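Local coordinates for major capsid protein (Faustovirus, PDB 5J7O) that probably forms, as trimers of double jelly-roll subunits, the building blocks of the capsid of this large double-stranded DNA virus, at residues P231-A242 against A269-V280. Residues are numbered along the deposited sequence; the frame is centred on the assembly and turned at random.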
ATOM      1  N   PRO B 231       9.903   3.325  -2.043  1.00 36.79           N
ATOM      2  CA  PRO B 231      10.124   1.932  -2.446  1.00 36.33           C
ATOM      3  C   PRO B 231       9.961   1.759  -3.948  1.00 34.94           C
ATOM      4  O   PRO B 231       9.207   2.482  -4.602  1.00 36.06           O
ATOM      5  CB  PRO B 231       9.046   1.160  -1.676  1.00 36.75           C
ATOM      6  CG  PRO B 231       8.667   2.052  -0.540  1.00 37.81           C
ATOM      7  CD  PRO B 231       8.817   3.451  -1.055  1.00 38.35           C
ATOM      8  N   VAL B 232      10.688   0.787  -4.494  1.00 33.61           N
ATOM      9  CA  VAL B 232      10.614   0.445  -5.909  1.00 37.20           C
ATOM     10  C   VAL B 232      10.320  -1.044  -6.016  1.00 38.42           C
ATOM     11  O   VAL B 232      11.078  -1.870  -5.493  1.00 38.50           O
ATOM     12  CB  VAL B 232      11.905   0.804  -6.664  1.00 38.89           C
ATOM     13  CG1 VAL B 232      11.806   0.361  -8.114  1.00 40.05           C
ATOM     14  CG2 VAL B 232      12.167   2.302  -6.580  1.00 38.77           C
ATOM     15  N   GLU B 233       9.224  -1.382  -6.691  1.00 40.03           N
ATOM     16  CA  GLU B 233       8.769  -2.761  -6.791  1.00 40.64           C
ATOM     17  C   GLU B 233       9.529  -3.494  -7.890  1.00 38.16           C
ATOM     18  O   GLU B 233       9.626  -3.009  -9.021  1.00 38.48           O
ATOM     19  CB  GLU B 233       7.268  -2.790  -7.069  1.00 45.39           C
ATOM     20  CG  GLU B 233       6.690  -4.166  -7.322  1.00 50.51           C
ATOM     21  CD  GLU B 233       5.210  -4.107  -7.643  1.00 55.28           C
ATOM     22  OE1 GLU B 233       4.853  -4.199  -8.836  1.00 56.78           O
ATOM     23  OE2 GLU B 233       4.405  -3.953  -6.700  1.00 56.08           O
ATOM     24  N   ALA B 234      10.063  -4.668  -7.557  1.00 36.11           N
ATOM     25  CA  ALA B 234      10.852  -5.465  -8.484  1.00 37.01           C
ATOM     26  C   ALA B 234      10.296  -6.879  -8.552  1.00 39.89           C
ATOM     27  O   ALA B 234       9.971  -7.478  -7.522  1.00 42.52           O
ATOM     28  CB  ALA B 234      12.327  -5.504  -8.069  1.00 37.00           C
ATOM     29  N   ALA B 235      10.194  -7.408  -9.767  1.00 39.38           N
ATOM     30  CA  ALA B 235       9.674  -8.747 -10.003  1.00 36.82           C
ATOM     31  C   ALA B 235      10.815  -9.726 -10.249  1.00 36.07           C
ATOM     32  O   ALA B 235      11.871  -9.362 -10.775  1.00 35.97           O
ATOM     33  CB  ALA B 235       8.711  -8.759 -11.192  1.00 35.08           C
ATOM     34  N   SER B 236      10.587 -10.980  -9.869  1.00 35.29           N
ATOM     35  CA  SER B 236      11.595 -12.023  -9.954  1.00 35.16           C
ATOM     36  C   SER B 236      11.354 -12.905 -11.174  1.00 34.92           C
ATOM     37  O   SER B 236      10.441 -12.682 -11.973  1.00 32.94           O
ATOM     38  CB  SER B 236      11.594 -12.875  -8.686  1.00 35.87           C
ATOM     39  OG  SER B 236      10.454 -13.719  -8.647  1.00 34.53           O
ATOM     40  N   ASN B 237      12.196 -13.926 -11.311  1.00 36.40           N
ATOM     41  CA  ASN B 237      11.901 -15.012 -12.228  1.00 36.12           C
ATOM     42  C   ASN B 237      10.648 -15.748 -11.763  1.00 34.55           C
ATOM     43  O   ASN B 237      10.204 -15.613 -10.618  1.00 32.84           O
ATOM     44  CB  ASN B 237      13.076 -15.988 -12.309  1.00 38.72           C
ATOM     45  CG  ASN B 237      14.363 -15.322 -12.750  1.00 41.26           C
ATOM     46  OD1 ASN B 237      14.348 -14.349 -13.504  1.00 41.98           O
ATOM     47  ND2 ASN B 237      15.490 -15.851 -12.285  1.00 41.54           N
ATOM     48  N   LEU B 238      10.073 -16.532 -12.669  1.00 33.67           N
ATOM     49  CA  LEU B 238       8.950 -17.381 -12.298  1.00 32.24           C
ATOM     50  C   LEU B 238       9.373 -18.343 -11.196  1.00 32.74           C
ATOM     51  O   LEU B 238      10.371 -19.057 -11.329  1.00 33.12           O
ATOM     52  CB  LEU B 238       8.444 -18.153 -13.517  1.00 31.14           C
ATOM     53  CG  LEU B 238       7.887 -17.325 -14.676  1.00 30.26           C
ATOM     54  CD1 LEU B 238       7.548 -18.216 -15.858  1.00 29.98           C
ATOM     55  CD2 LEU B 238       6.665 -16.546 -14.229  1.00 29.48           C
ATOM     56  N   VAL B 239       8.630 -18.339 -10.093  1.00 32.78           N
ATOM     57  CA  VAL B 239       8.889 -19.244  -8.982  1.00 32.63           C
ATOM     58  C   VAL B 239       7.992 -20.474  -9.045  1.00 32.39           C
ATOM     59  O   VAL B 239       8.417 -21.574  -8.697  1.00 30.91           O
ATOM     60  CB  VAL B 239       8.737 -18.504  -7.634  1.00 34.67           C
ATOM     61  CG1 VAL B 239       9.699 -17.327  -7.568  1.00 37.27           C
ATOM     62  CG2 VAL B 239       7.304 -18.033  -7.422  1.00 34.76           C
ATOM     63  N   ASN B 240       6.755 -20.297  -9.498  1.00 34.63           N
ATOM     64  CA  ASN B 240       5.849 -21.395  -9.789  1.00 35.55           C
ATOM     65  C   ASN B 240       5.597 -21.435 -11.289  1.00 34.33           C
ATOM     66  O   ASN B 240       5.394 -20.395 -11.921  1.00 33.09           O
ATOM     67  CB  ASN B 240       4.522 -21.240  -9.038  1.00 38.02           C
ATOM     68  CG  ASN B 240       4.669 -21.435  -7.539  1.00 41.52           C
ATOM     69  OD1 ASN B 240       5.768 -21.326  -6.990  1.00 43.50           O
ATOM     70  ND2 ASN B 240       3.560 -21.721  -6.870  1.00 41.37           N
ATOM     71  N   ILE B 241       5.637 -22.635 -11.858  1.00 34.66           N
ATOM     72  CA  ILE B 241       5.303 -22.855 -13.259  1.00 34.97           C
ATOM     73  C   ILE B 241       4.344 -24.032 -13.314  1.00 36.16           C
ATOM     74  O   ILE B 241       4.669 -25.122 -12.827  1.00 37.52           O
ATOM     75  CB  ILE B 241       6.547 -23.119 -14.125  1.00 34.10           C
ATOM     76  CG1 ILE B 241       7.476 -21.904 -14.121  1.00 34.31           C
ATOM     77  CG2 ILE B 241       6.137 -23.471 -15.545  1.00 34.02           C
ATOM     78  CD1 ILE B 241       8.695 -22.069 -15.004  1.00 36.93           C
ATOM     79  N   ALA B 242       3.165 -23.810 -13.893  1.00 36.40           N
ATOM     80  CA  ALA B 242       2.109 -24.813 -13.887  1.00 34.74           C
ATOM     81  C   ALA B 242       2.606 -26.139 -14.446  1.00 35.56           C
ATOM     82  O   ALA B 242       3.215 -26.187 -15.519  1.00 34.25           O
ATOM     83  CB  ALA B 242       0.909 -24.313 -14.696  1.00 33.34           C
ATOM     84  N   ALA B 269       3.149 -27.471  -9.389  1.00 35.49           N
ATOM     85  CA  ALA B 269       2.427 -26.240  -9.118  1.00 35.67           C
ATOM     86  C   ALA B 269       1.141 -26.183  -9.933  1.00 37.35           C
ATOM     87  O   ALA B 269       1.053 -26.730 -11.036  1.00 38.35           O
ATOM     88  CB  ALA B 269       3.299 -25.025  -9.432  1.00 36.93           C
ATOM     89  N   ALA B 270       0.132 -25.520  -9.370  1.00 37.31           N
ATOM     90  CA  ALA B 270      -1.140 -25.333 -10.053  1.00 35.65           C
ATOM     91  C   ALA B 270      -1.240 -23.997 -10.776  1.00 35.33           C
ATOM     92  O   ALA B 270      -2.048 -23.873 -11.703  1.00 37.32           O
ATOM     93  CB  ALA B 270      -2.303 -25.459  -9.062  1.00 31.94           C
ATOM     94  N   ILE B 271      -0.446 -23.003 -10.378  1.00 34.23           N
ATOM     95  CA  ILE B 271      -0.422 -21.701 -11.026  1.00 35.05           C
ATOM     96  C   ILE B 271       1.016 -21.380 -11.421  1.00 36.07           C
ATOM     97  O   ILE B 271       1.967 -22.031 -10.989  1.00 37.30           O
ATOM     98  CB  ILE B 271      -0.995 -20.583 -10.129  1.00 33.92           C
ATOM     99  CG1 ILE B 271      -0.077 -20.342  -8.928  1.00 34.82           C
ATOM    100  CG2 ILE B 271      -2.406 -20.926  -9.676  1.00 34.08           C
ATOM    101  CD1 ILE B 271      -0.483 -19.159  -8.077  1.00 34.85           C
ATOM    102  N   THR B 272       1.157 -20.357 -12.259  1.00 34.23           N
ATOM    103  CA  THR B 272       2.451 -19.831 -12.677  1.00 32.42           C
ATOM    104  C   THR B 272       2.579 -18.410 -12.148  1.00 31.89           C
ATOM    105  O   THR B 272       1.777 -17.543 -12.508  1.00 32.44           O
ATOM    106  CB  THR B 272       2.587 -19.854 -14.200  1.00 33.61           C
ATOM    107  OG1 THR B 272       2.514 -21.205 -14.670  1.00 33.95           O
ATOM    108  CG2 THR B 272       3.913 -19.239 -14.627  1.00 34.76           C
ATOM    109  N   ALA B 273       3.584 -18.167 -11.306  1.00 31.13           N
ATOM    110  CA  ALA B 273       3.649 -16.917 -10.563  1.00 31.24           C
ATOM    111  C   ALA B 273       5.073 -16.383 -10.487  1.00 31.41           C
ATOM    112  O   ALA B 273       6.048 -17.137 -10.540  1.00 30.55           O
ATOM    113  CB  ALA B 273       3.098 -17.089  -9.142  1.00 29.29           C
ATOM    114  N   ARG B 274       5.170 -15.061 -10.361  1.00 32.45           N
ATOM    115  CA  ARG B 274       6.387 -14.356  -9.994  1.00 32.91           C
ATOM    116  C   ARG B 274       6.232 -13.785  -8.591  1.00 33.69           C
ATOM    117  O   ARG B 274       5.119 -13.550  -8.114  1.00 33.69           O
ATOM    118  CB  ARG B 274       6.694 -13.207 -10.961  1.00 33.83           C
ATOM    119  CG  ARG B 274       6.461 -13.494 -12.430  1.00 35.89           C
ATOM    120  CD  ARG B 274       6.761 -12.257 -13.270  1.00 35.40           C
ATOM    121  NE  ARG B 274       5.608 -11.369 -13.396  1.00 37.25           N
ATOM    122  CZ  ARG B 274       5.683 -10.095 -13.773  1.00 38.44           C
ATOM    123  NH1 ARG B 274       6.861  -9.548 -14.042  1.00 38.21           N
ATOM    124  NH2 ARG B 274       4.582  -9.361 -13.868  1.00 39.16           N
ATOM    125  N   LYS B 275       7.363 -13.548  -7.936  1.00 33.98           N
ATOM    126  CA  LYS B 275       7.367 -12.828  -6.674  1.00 33.45           C
ATOM    127  C   LYS B 275       7.643 -11.351  -6.920  1.00 33.89           C
ATOM    128  O   LYS B 275       8.370 -10.979  -7.846  1.00 32.34           O
ATOM    129  CB  LYS B 275       8.413 -13.397  -5.714  1.00 33.36           C
ATOM    130  CG  LYS B 275       8.130 -14.814  -5.247  1.00 36.58           C
ATOM    131  CD  LYS B 275       9.284 -15.386  -4.432  1.00 39.88           C
ATOM    132  CE  LYS B 275       9.360 -14.771  -3.045  1.00 41.75           C
ATOM    133  NZ  LYS B 275      10.390 -15.450  -2.206  1.00 42.16           N
ATOM    134  N   LEU B 276       7.043 -10.509  -6.087  1.00 34.52           N
ATOM    135  CA  LEU B 276       7.344  -9.086  -6.055  1.00 37.14           C
ATOM    136  C   LEU B 276       8.059  -8.772  -4.750  1.00 40.68           C
ATOM    137  O   LEU B 276       7.573  -9.129  -3.671  1.00 46.97           O
ATOM    138  CB  LEU B 276       6.076  -8.236  -6.172  1.00 35.49           C
ATOM    139  CG  LEU B 276       5.172  -8.408  -7.393  1.00 35.30           C
ATOM    140  CD1 LEU B 276       4.079  -7.348  -7.383  1.00 34.66           C
ATOM    141  CD2 LEU B 276       5.973  -8.347  -8.681  1.00 34.63           C
ATOM    142  N   THR B 277       9.215  -8.127  -4.850  1.00 37.43           N
ATOM    143  CA  THR B 277       9.892  -7.574  -3.691  1.00 38.38           C
ATOM    144  C   THR B 277      10.096  -6.082  -3.910  1.00 38.63           C
ATOM    145  O   THR B 277      10.039  -5.584  -5.038  1.00 39.23           O
ATOM    146  CB  THR B 277      11.241  -8.257  -3.424  1.00 42.61           C
ATOM    147  OG1 THR B 277      11.632  -8.023  -2.065  1.00 45.18           O
ATOM    148  CG2 THR B 277      12.314  -7.700  -4.343  1.00 43.21           C
ATOM    149  N   GLN B 278      10.327  -5.369  -2.815  1.00 37.94           N
ATOM    150  CA  GLN B 278      10.541  -3.933  -2.854  1.00 38.76           C
ATOM    151  C   GLN B 278      11.974  -3.616  -2.456  1.00 36.57           C
ATOM    152  O   GLN B 278      12.515  -4.206  -1.516  1.00 35.20           O
ATOM    153  CB  GLN B 278       9.563  -3.206  -1.930  1.00 43.16           C
ATOM    154  CG  GLN B 278       8.110  -3.494  -2.246  1.00 48.09           C
ATOM    155  CD  GLN B 278       7.245  -2.254  -2.197  1.00 53.43           C
ATOM    156  OE1 GLN B 278       6.572  -1.915  -3.170  1.00 57.22           O
ATOM    157  NE2 GLN B 278       7.255  -1.569  -1.059  1.00 55.62           N
ATOM    158  N   VAL B 279      12.586  -2.693  -3.189  1.00 34.38           N
ATOM    159  CA  VAL B 279      13.936  -2.234  -2.899  1.00 35.28           C
ATOM    160  C   VAL B 279      13.912  -0.720  -2.760  1.00 35.87           C
ATOM    161  O   VAL B 279      13.088  -0.031  -3.370  1.00 34.83           O
ATOM    162  CB  VAL B 279      14.945  -2.663  -3.988  1.00 34.95           C
ATOM    163  CG1 VAL B 279      15.043  -4.179  -4.060  1.00 34.76           C
ATOM    164  CG2 VAL B 279      14.549  -2.082  -5.335  1.00 35.61           C
ATOM    165  N   VAL B 280      14.817  -0.206  -1.936  1.00 36.77           N
ATOM    166  CA  VAL B 280      15.037   1.225  -1.797  1.00 33.53           C
ATOM    167  C   VAL B 280      16.508   1.501  -2.058  1.00 32.63           C
ATOM    168  O   VAL B 280      17.378   0.675  -1.762  1.00 31.88           O
ATOM    169  CB  VAL B 280      14.612   1.746  -0.406  1.00 30.92           C
ATOM    170  CG1 VAL B 280      13.106   1.618  -0.224  1.00 30.28           C
ATOM    171  CG2 VAL B 280      15.348   0.994   0.693  1.00 30.89           C
TER
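A two-stranded antiparallel ribbon of the double jelly-roll capsid subunit, its strands joined by a long connection without helix or strand, is made where residues 231-242 run against 269-280. Val-232 pairs with Val-279 and Ala-234 with Thr-277 through reciprocal backbone bonds, the shortest from Ala-234 N to Thr-277 O at 2.7 Å. On the face of Glu-233 and Ala-235, Leu-276 spreads its two methyls: CD1 meets the Glu-233 carboxylate carbon CD at 3.4 Å, while CD2 lies 3.7 Å from Ala-235 CB. Regular pairing breaks at the corner around Asn-237. There Ser-236 OG, turned between its own N and carbonyl carbon (chi1 73°), accepts the N-H of Lys-275 (N to OG 3.2 Å) and donates to Asn-237 O in the carbonyl plane, on a lone pair, so the hydroxyl bridges strand and corner. Beyond it, Val-239 and Asn-240 both face Ala-273 in a classic beta bulge; Val-239 N reaches Ala-273 O at 2.9 Å, the bond from Asn-240 N is weak, and Ala-273 N returns a bond to Asn-240 O. Val-239 CG1 packs against Lys-275 CD at 3.7 Å, the two side chains crossing at about a right angle, and Leu-238 CD2 touches Arg-274 CG at 3.5 Å. At the far end Thr-272 OG1 accepts a hydrogen bond from Ala-242 N at 2.8 Å in place of a backbone carbonyl. The Arg-274 guanidinium forms a salt bridge with Glu-229 of the second subunit, and Asn-240 ND2 bonds to Pro-478 O of the third. Both neighbours also add strands to the ribbon. Hydroxyls thus supplement backbone pairing at the corner and near the ribbon's end, while Arg-274, Asn-240 and the added strands tie it into the trimer.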